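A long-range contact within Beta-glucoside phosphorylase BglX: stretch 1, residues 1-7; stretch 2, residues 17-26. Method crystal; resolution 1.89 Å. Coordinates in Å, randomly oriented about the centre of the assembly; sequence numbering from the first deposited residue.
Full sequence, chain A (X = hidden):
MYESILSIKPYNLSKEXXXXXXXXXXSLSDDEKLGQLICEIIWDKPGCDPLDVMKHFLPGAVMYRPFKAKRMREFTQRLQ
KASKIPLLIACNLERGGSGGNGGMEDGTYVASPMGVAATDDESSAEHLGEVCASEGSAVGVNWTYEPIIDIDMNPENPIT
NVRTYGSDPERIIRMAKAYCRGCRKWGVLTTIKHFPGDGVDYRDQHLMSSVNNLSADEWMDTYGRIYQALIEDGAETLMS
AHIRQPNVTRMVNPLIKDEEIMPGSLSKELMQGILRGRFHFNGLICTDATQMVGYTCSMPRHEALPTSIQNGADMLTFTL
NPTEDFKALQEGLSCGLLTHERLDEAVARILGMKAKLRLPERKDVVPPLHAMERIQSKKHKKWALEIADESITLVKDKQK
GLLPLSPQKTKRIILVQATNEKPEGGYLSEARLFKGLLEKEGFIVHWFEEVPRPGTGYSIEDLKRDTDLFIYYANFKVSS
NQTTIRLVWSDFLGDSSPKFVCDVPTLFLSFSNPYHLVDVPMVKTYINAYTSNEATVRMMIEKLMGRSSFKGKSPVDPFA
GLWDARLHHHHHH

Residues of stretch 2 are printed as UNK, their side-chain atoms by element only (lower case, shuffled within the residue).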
# COMPACT_ATOMS: atom_id res chain seq x y z
N MET A 1 32.09 -15.48 7.11
CA MET A 1 31.99 -14.74 5.82
C MET A 1 30.82 -13.75 5.84
O MET A 1 30.11 -13.64 6.84
CB MET A 1 31.85 -15.72 4.65
CG MET A 1 31.13 -17.03 4.96
SD MET A 1 31.54 -18.34 3.79
CE MET A 1 31.45 -17.48 2.21
N TYR A 2 30.65 -13.02 4.74
CA TYR A 2 29.60 -12.03 4.55
C TYR A 2 29.76 -10.82 5.45
O TYR A 2 28.82 -10.03 5.60
CB TYR A 2 28.20 -12.65 4.75
CG TYR A 2 28.01 -13.88 3.92
CD1 TYR A 2 27.88 -13.81 2.54
CD2 TYR A 2 27.99 -15.14 4.51
CE1 TYR A 2 27.73 -14.95 1.77
CE2 TYR A 2 27.84 -16.28 3.76
CZ TYR A 2 27.71 -16.19 2.39
OH TYR A 2 27.56 -17.34 1.66
N GLU A 3 30.94 -10.64 6.05
CA GLU A 3 31.15 -9.48 6.90
C GLU A 3 31.00 -8.19 6.11
O GLU A 3 30.54 -7.18 6.65
CB GLU A 3 32.53 -9.54 7.55
CG GLU A 3 32.70 -10.67 8.56
CD GLU A 3 32.96 -12.01 7.92
OE1 GLU A 3 33.28 -12.06 6.71
OE2 GLU A 3 32.86 -13.03 8.63
N SER A 4 31.35 -8.20 4.82
CA SER A 4 31.23 -7.00 4.01
C SER A 4 29.78 -6.59 3.81
O SER A 4 29.50 -5.41 3.56
CB SER A 4 31.91 -7.22 2.65
OG SER A 4 31.29 -8.29 1.95
N ILE A 5 28.84 -7.53 3.91
CA ILE A 5 27.42 -7.21 3.86
C ILE A 5 26.86 -6.91 5.24
O ILE A 5 26.21 -5.89 5.45
CB ILE A 5 26.64 -8.38 3.21
CG1 ILE A 5 27.02 -8.54 1.73
CG2 ILE A 5 25.13 -8.16 3.35
CD1 ILE A 5 26.56 -9.85 1.13
N LEU A 6 27.13 -7.79 6.21
CA LEU A 6 26.41 -7.78 7.48
C LEU A 6 26.90 -6.72 8.46
O LEU A 6 26.16 -6.38 9.40
CB LEU A 6 26.48 -9.16 8.13
CG LEU A 6 25.87 -10.29 7.29
CD1 LEU A 6 26.14 -11.63 7.93
CD2 LEU A 6 24.39 -10.09 7.11
N SER A 7 28.10 -6.18 8.29
CA SER A 7 28.62 -5.21 9.25
C SER A 7 28.27 -3.77 8.89
O SER A 7 28.54 -2.87 9.70
CB SER A 7 30.14 -5.35 9.39
OG SER A 7 30.80 -4.99 8.20
N UNK A 17 26.68 -11.27 16.36
CA UNK A 17 25.50 -11.50 15.52
C UNK A 17 25.89 -12.12 14.19
O UNK A 17 25.18 -12.98 13.66
n UNK A 17 22.17 -8.14 16.46
o UNK A 17 24.21 -7.33 15.96
c UNK A 17 24.76 -10.19 15.29
c UNK A 17 23.48 -8.27 16.29
c UNK A 17 24.05 -9.65 16.51
N UNK A 18 27.01 -11.68 13.62
CA UNK A 18 27.51 -12.25 12.38
C UNK A 18 27.92 -13.70 12.60
O UNK A 18 27.72 -14.55 11.72
c UNK A 18 29.31 -12.05 10.63
c UNK A 18 29.20 -8.96 11.13
c UNK A 18 28.66 -11.39 11.83
c UNK A 18 28.12 -10.00 11.45
N UNK A 19 28.48 -14.00 13.77
CA UNK A 19 28.83 -15.39 14.08
C UNK A 19 27.58 -16.25 14.15
O UNK A 19 27.58 -17.40 13.70
c UNK A 19 29.82 -16.89 15.87
c UNK A 19 29.62 -15.45 15.40
o UNK A 19 30.91 -14.86 15.20
N UNK A 20 26.48 -15.71 14.70
CA UNK A 20 25.23 -16.46 14.71
C UNK A 20 24.73 -16.73 13.29
O UNK A 20 24.29 -17.84 12.98
c UNK A 20 19.56 -17.25 14.21
n UNK A 20 21.22 -17.90 15.97
c UNK A 20 24.16 -15.72 15.51
c UNK A 20 22.47 -17.46 16.31
c UNK A 20 22.85 -16.45 15.49
c UNK A 20 21.56 -15.37 13.50
c UNK A 20 20.77 -17.18 14.90
c UNK A 20 19.38 -16.38 13.17
c UNK A 20 21.77 -16.25 14.57
c UNK A 20 20.37 -15.44 12.82
N UNK A 21 24.78 -15.72 12.42
CA UNK A 21 24.32 -15.91 11.05
C UNK A 21 25.10 -17.03 10.37
O UNK A 21 24.52 -17.94 9.77
c UNK A 21 24.13 -14.84 8.79
c UNK A 21 24.44 -14.60 10.25
c UNK A 21 23.51 -13.53 10.81
N UNK A 22 26.43 -16.97 10.48
CA UNK A 22 27.29 -17.94 9.80
C UNK A 22 27.09 -19.34 10.36
O UNK A 22 26.96 -20.31 9.61
n UNK A 22 29.27 -15.28 9.19
c UNK A 22 29.17 -16.56 8.85
c UNK A 22 28.75 -17.52 9.94
o UNK A 22 29.39 -16.96 7.72
N UNK A 23 27.09 -19.47 11.69
CA UNK A 23 26.91 -20.79 12.30
C UNK A 23 25.56 -21.38 11.93
O UNK A 23 25.45 -22.58 11.64
n UNK A 23 29.88 -20.40 16.24
c UNK A 23 27.05 -20.70 13.82
c UNK A 23 28.49 -20.46 14.26
c UNK A 23 28.63 -20.40 15.77
o UNK A 23 27.64 -20.35 16.51
N UNK A 24 24.51 -20.55 11.94
CA UNK A 24 23.18 -21.01 11.54
C UNK A 24 23.17 -21.43 10.08
O UNK A 24 22.67 -22.51 9.73
o UNK A 24 22.16 -19.52 13.16
c UNK A 24 20.74 -20.39 11.41
c UNK A 24 22.14 -19.91 11.78
N UNK A 25 23.71 -20.58 9.20
CA UNK A 25 23.76 -20.92 7.78
C UNK A 25 24.40 -22.28 7.56
O UNK A 25 23.86 -23.13 6.84
c UNK A 25 24.54 -19.84 7.02
c UNK A 25 25.57 -18.97 4.90
c UNK A 25 24.62 -20.01 5.50
c UNK A 25 23.24 -19.89 4.87
N UNK A 26 25.57 -22.50 8.16
CA UNK A 26 26.30 -23.75 7.94
C UNK A 26 25.49 -24.95 8.40
O UNK A 26 25.60 -26.04 7.84
c UNK A 26 27.66 -23.67 8.66
c UNK A 26 28.34 -25.03 8.71
c UNK A 26 28.55 -22.65 7.96

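Position 17 has five side-chain atoms: three carbons in a chain, the third carrying one oxygen and one nitrogen. This terminal amide identifies Gln17, whose side chain is out of reach of stretch 1.

Position 18 has four carbons forked at the first, one arm two carbons long. The inner carbon of that arm lies 3.8 Å from Leu6 CB, its outer carbon 4.1 Å from Ser7 CB, and the one-carbon arm 4.2 Å from both Met1 O and Glu3 OE2. This is Ile18, and the three carbons are CG1, CD1 and CG2 in turn. Its CA-to-CB bond points toward stretch 1, and it loses 87 Å² to stretch 1, more than any other residue of the helix.

Position 19 has one carbon bearing an oxygen and a carbon: Thr19, whose CA-to-CB bond points away. Position 20 carries one carbon, then fused five- and six-membered rings holding eight carbons and one nitrogen, which only an indole explains: Trp20, out of reach.

Position 21 has three carbons, forked at the first, and one branch carbon packs 3.9 Å from Leu6 CD1. It is Val21, and that carbon is CG1. Its CA-to-CB bond points toward stretch 1.

Position 22 has two carbons, the second carrying one oxygen and one nitrogen, a short amide. Its nitrogen lies 3.0 Å from Met1 O; its oxygen lies 3.1 Å from Met1 N and, at the edge of the Tyr2 ring, 3.9 Å from Tyr2 CD2. This is Asn22. The hydrogen-bond pattern orients the amide: ND2 donates to Met1 O (N-H...O angle 166°) and to Ile18 O, one helical turn back, at 3.1 Å (152°), while OD1 accepts from Met1 N.

Position 23 has three carbons, the third carrying one oxygen and one nitrogen, and touches nothing on stretch 1: Gln23. Position 24 has one carbon carrying an oxygen and a carbon; it is Thr24, whose OG1 donates to Trp20 O at 2.7 Å rather than across the contact.

Position 25 has four carbons forked at the second, and one terminal carbon approaches Tyr2 CE2 to 3.7 Å, obliquely to the ring. It is Leu25, and that carbon is CD2. Position 26, three carbons forked at the first, is Val26, beyond contact.

The contact thus uses positions 18, 21, 22 and 25, a spacing of three and four that places these side chains along one side of the helix. Asn22 holds both backbone polar atoms of Met1 through its amide, and Met1 N also donates to Glu3 OE2 at 3.0 Å, tying the chain start to its own helix. Apolar packing flanks this polar centre: Leu6 meets Ile18 and Val21, while Tyr2 meets Leu25. The buried surface totals 366 Å².

Stretch 2 17-26: QITWVNQTLV
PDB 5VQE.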